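Local coordinates for protein putative enoyl-CoA hydratase/isomerase (Bordetella parapertussis, PDB 3ISA) that is a putative enoyl-CoA hydratase/isomerase of the crotonase superfamily, probably acting on acyl-CoA thioesters, with its substrate and reaction not established, at residues N29-E34 with N62-F67. Numbering follows the deposited sequence.
Sequences NALSAE and NFSAGF
Leu-31 N donates to Gly-66 O across a separation of 2.7 Å and at 170°, a short, nearly straight bond and the sole backbone hydrogen bond between 29-34 and 62-67. It is part of a single beta bridge between Leu-31 and Phe-67; a bond between Leu-31 and Asp-68 ties the same two loops one residue further on. The Gly-66 carbonyl also receives a CH...O contact from Ala-30 CA at 3.2 Å. Gly-66 itself has positive phi, a backbone shape that favours glycine.

Side-chain hydrogen bonding centres on Ser-64. Its OG, anti to the backbone N (chi1 175°), donates to Asn-29 O at 2.8 Å from above the carbonyl plane. Ser-64 OG in turn accepts from Gly-66 N at 2.9 Å, closing an ST turn, so one hydroxyl, as donor and acceptor, links the Asn-29 carbonyl to the backbone of its own turn. Asn-29 ND2 makes weak, bent bonds to Asn-62 O and Phe-63 O; it also bonds Ala-59 O, and OD1 accepts from Arg-24 N, the strongest polar partner of this side chain. The Asn-62 side chain runs alongside, antiparallel to that of Asn-29, amide planes 21° apart, with OD1 3.6 Å from Asn-29 ND2, too far to count as a bond; its own ND2 is held by the carbonyls of Arg-28 and Arg-108.

In van der Waals packing, Leu-31 CG lies 3.9 Å from Ser-64 OG and also meets the Gly-66 carbonyl, with Leu-22 as apolar backing.

A glycerol, probably from the crystallisation liquor, lies about 3 Å from the Ala-30 side chain, tentatively marking a pocket. Asn-Ala-Leu and Ser-Ala-Gly-Phe-Asp match crotonase-family signatures; by analogy, 62-67 probably supplies one of two oxyanion-hole N-H groups, at Phe-67, the other coming from the start of helix 112-119, while 29-34 packs against this loop.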
ATOM      1  N   ASN D  29      37.053  12.150   7.242  1.00 20.98           N
ATOM      2  CA  ASN D  29      35.699  12.640   7.483  1.00 18.25           C
ATOM      3  C   ASN D  29      34.741  11.546   7.956  1.00 18.39           C
ATOM      4  O   ASN D  29      33.556  11.545   7.600  1.00 19.35           O
ATOM      5  CB  ASN D  29      35.167  13.396   6.253  1.00 19.84           C
ATOM      6  CG  ASN D  29      35.902  14.732   6.011  1.00 22.82           C
ATOM      7  OD1 ASN D  29      36.349  15.386   6.956  1.00 21.28           O
ATOM      8  ND2 ASN D  29      36.009  15.133   4.755  1.00 19.49           N
ATOM      9  N   ALA D  30      35.272  10.628   8.761  1.00 21.53           N
ATOM     10  CA  ALA D  30      34.497   9.507   9.266  1.00 18.90           C
ATOM     11  C   ALA D  30      33.457  10.019  10.260  1.00 19.17           C
ATOM     12  O   ALA D  30      33.659  11.025  10.932  1.00 18.71           O
ATOM     13  CB  ALA D  30      35.389   8.457   9.918  1.00 17.50           C
ATOM     14  N   LEU D  31      32.328   9.322  10.301  1.00 20.11           N
ATOM     15  CA  LEU D  31      31.175   9.754  11.048  1.00 20.57           C
ATOM     16  C   LEU D  31      31.246   9.246  12.470  1.00 24.09           C
ATOM     17  O   LEU D  31      30.838   8.124  12.760  1.00 20.73           O
ATOM     18  CB  LEU D  31      29.894   9.276  10.348  1.00 17.04           C
ATOM     19  CG  LEU D  31      29.696   9.819   8.922  1.00 18.13           C
ATOM     20  CD1 LEU D  31      28.403   9.225   8.350  1.00 18.46           C
ATOM     21  CD2 LEU D  31      29.687  11.373   8.878  1.00 16.52           C
ATOM     22  N   SER D  32      31.794  10.085  13.350  1.00 19.86           N
ATOM     23  CA  SER D  32      31.698   9.883  14.784  1.00 21.83           C
ATOM     24  C   SER D  32      30.270  10.180  15.254  1.00 20.59           C
ATOM     25  O   SER D  32      29.504  10.839  14.543  1.00 16.77           O
ATOM     26  CB  SER D  32      32.663  10.836  15.499  1.00 19.40           C
ATOM     27  OG  SER D  32      32.345  12.189  15.216  1.00 20.33           O
ATOM     28  N   ALA D  33      29.923   9.733  16.462  1.00 17.52           N
ATOM     29  CA  ALA D  33      28.630  10.083  17.033  1.00 19.80           C
ATOM     30  C   ALA D  33      28.461  11.609  17.042  1.00 17.67           C
ATOM     31  O   ALA D  33      27.433  12.113  16.604  1.00 18.57           O
ATOM     32  CB  ALA D  33      28.459   9.480  18.443  1.00 20.58           C
ATOM     33  N   GLU D  34      29.511  12.330  17.460  1.00 21.17           N
ATOM     34  CA  GLU D  34      29.505  13.794  17.508  1.00 25.94           C
ATOM     35  C   GLU D  34      29.220  14.458  16.143  1.00 19.90           C
ATOM     36  O   GLU D  34      28.412  15.392  16.057  1.00 19.19           O
ATOM     37  CB  GLU D  34      30.824  14.313  18.117  1.00 23.23           C
ATOM     38  CG  GLU D  34      30.756  15.766  18.566  1.00 33.34           C
ATOM     39  CD  GLU D  34      32.119  16.455  18.715  1.00 43.88           C
ATOM     40  OE1 GLU D  34      33.160  15.892  18.299  1.00 47.95           O
ATOM     41  OE2 GLU D  34      32.137  17.593  19.238  1.00 49.72           O
ATOM     42  N   ASN D  62      38.802  13.651   1.006  1.00 21.67           N
ATOM     43  CA  ASN D  62      37.557  12.975   0.593  1.00 20.66           C
ATOM     44  C   ASN D  62      36.271  13.652   1.075  1.00 23.53           C
ATOM     45  O   ASN D  62      36.319  14.691   1.755  1.00 20.78           O
ATOM     46  CB  ASN D  62      37.568  11.479   0.990  1.00 19.28           C
ATOM     47  CG  ASN D  62      37.216  11.241   2.462  1.00 24.09           C
ATOM     48  OD1 ASN D  62      37.303  12.144   3.296  1.00 28.07           O
ATOM     49  ND2 ASN D  62      36.818  10.003   2.785  1.00 21.61           N
ATOM     50  N   PHE D  63      35.141  13.045   0.718  1.00 19.17           N
ATOM     51  CA  PHE D  63      33.813  13.446   1.202  1.00 19.97           C
ATOM     52  C   PHE D  63      33.568  12.823   2.595  1.00 21.24           C
ATOM     53  O   PHE D  63      33.455  13.556   3.586  1.00 18.27           O
ATOM     54  CB  PHE D  63      32.744  13.046   0.160  1.00 21.54           C
ATOM     55  CG  PHE D  63      31.327  13.374   0.556  1.00 22.56           C
ATOM     56  CD1 PHE D  63      30.807  14.649   0.348  1.00 24.12           C
ATOM     57  CD2 PHE D  63      30.503  12.395   1.128  1.00 20.34           C
ATOM     58  CE1 PHE D  63      29.484  14.951   0.714  1.00 24.83           C
ATOM     59  CE2 PHE D  63      29.200  12.684   1.501  1.00 22.62           C
ATOM     60  CZ  PHE D  63      28.687  13.957   1.302  1.00 17.44           C
ATOM     61  N   SER D  64      33.506  11.490   2.664  1.00 16.32           N
ATOM     62  CA  SER D  64      33.425  10.747   3.937  1.00 17.51           C
ATOM     63  C   SER D  64      33.708   9.246   3.790  1.00 17.35           C
ATOM     64  O   SER D  64      33.203   8.581   2.869  1.00 19.02           O
ATOM     65  CB  SER D  64      32.040  10.923   4.601  1.00 15.74           C
ATOM     66  OG  SER D  64      31.930  10.120   5.765  1.00 19.38           O
ATOM     67  N   ALA D  65      34.460   8.719   4.754  1.00 19.22           N
ATOM     68  CA  ALA D  65      34.686   7.280   4.893  1.00 20.64           C
ATOM     69  C   ALA D  65      33.595   6.562   5.691  1.00 20.76           C
ATOM     70  O   ALA D  65      33.737   5.378   5.994  1.00 23.40           O
ATOM     71  CB  ALA D  65      36.059   7.019   5.503  1.00 21.00           C
ATOM     72  N   GLY D  66      32.498   7.260   6.012  1.00 18.97           N
ATOM     73  CA  GLY D  66      31.368   6.619   6.687  1.00 22.15           C
ATOM     74  C   GLY D  66      31.613   6.415   8.169  1.00 21.02           C
ATOM     75  O   GLY D  66      32.357   7.161   8.762  1.00 18.62           O
ATOM     76  N   PHE D  67      30.991   5.389   8.753  1.00 19.70           N
ATOM     77  CA  PHE D  67      31.052   5.120  10.193  1.00 21.52           C
ATOM     78  C   PHE D  67      32.502   5.126  10.723  1.00 21.13           C
ATOM     79  O   PHE D  67      33.388   4.472  10.162  1.00 19.14           O
ATOM     80  CB  PHE D  67      30.397   3.764  10.464  1.00 15.61           C
ATOM     81  CG  PHE D  67      30.137   3.475  11.917  1.00 17.48           C
ATOM     82  CD1 PHE D  67      28.921   3.843  12.493  1.00 19.75           C
ATOM     83  CD2 PHE D  67      31.071   2.783  12.695  1.00 21.87           C
ATOM     84  CE1 PHE D  67      28.650   3.560  13.833  1.00 25.60           C
ATOM     85  CE2 PHE D  67      30.802   2.485  14.052  1.00 19.67           C
ATOM     86  CZ  PHE D  67      29.588   2.878  14.608  1.00 21.37           C
TER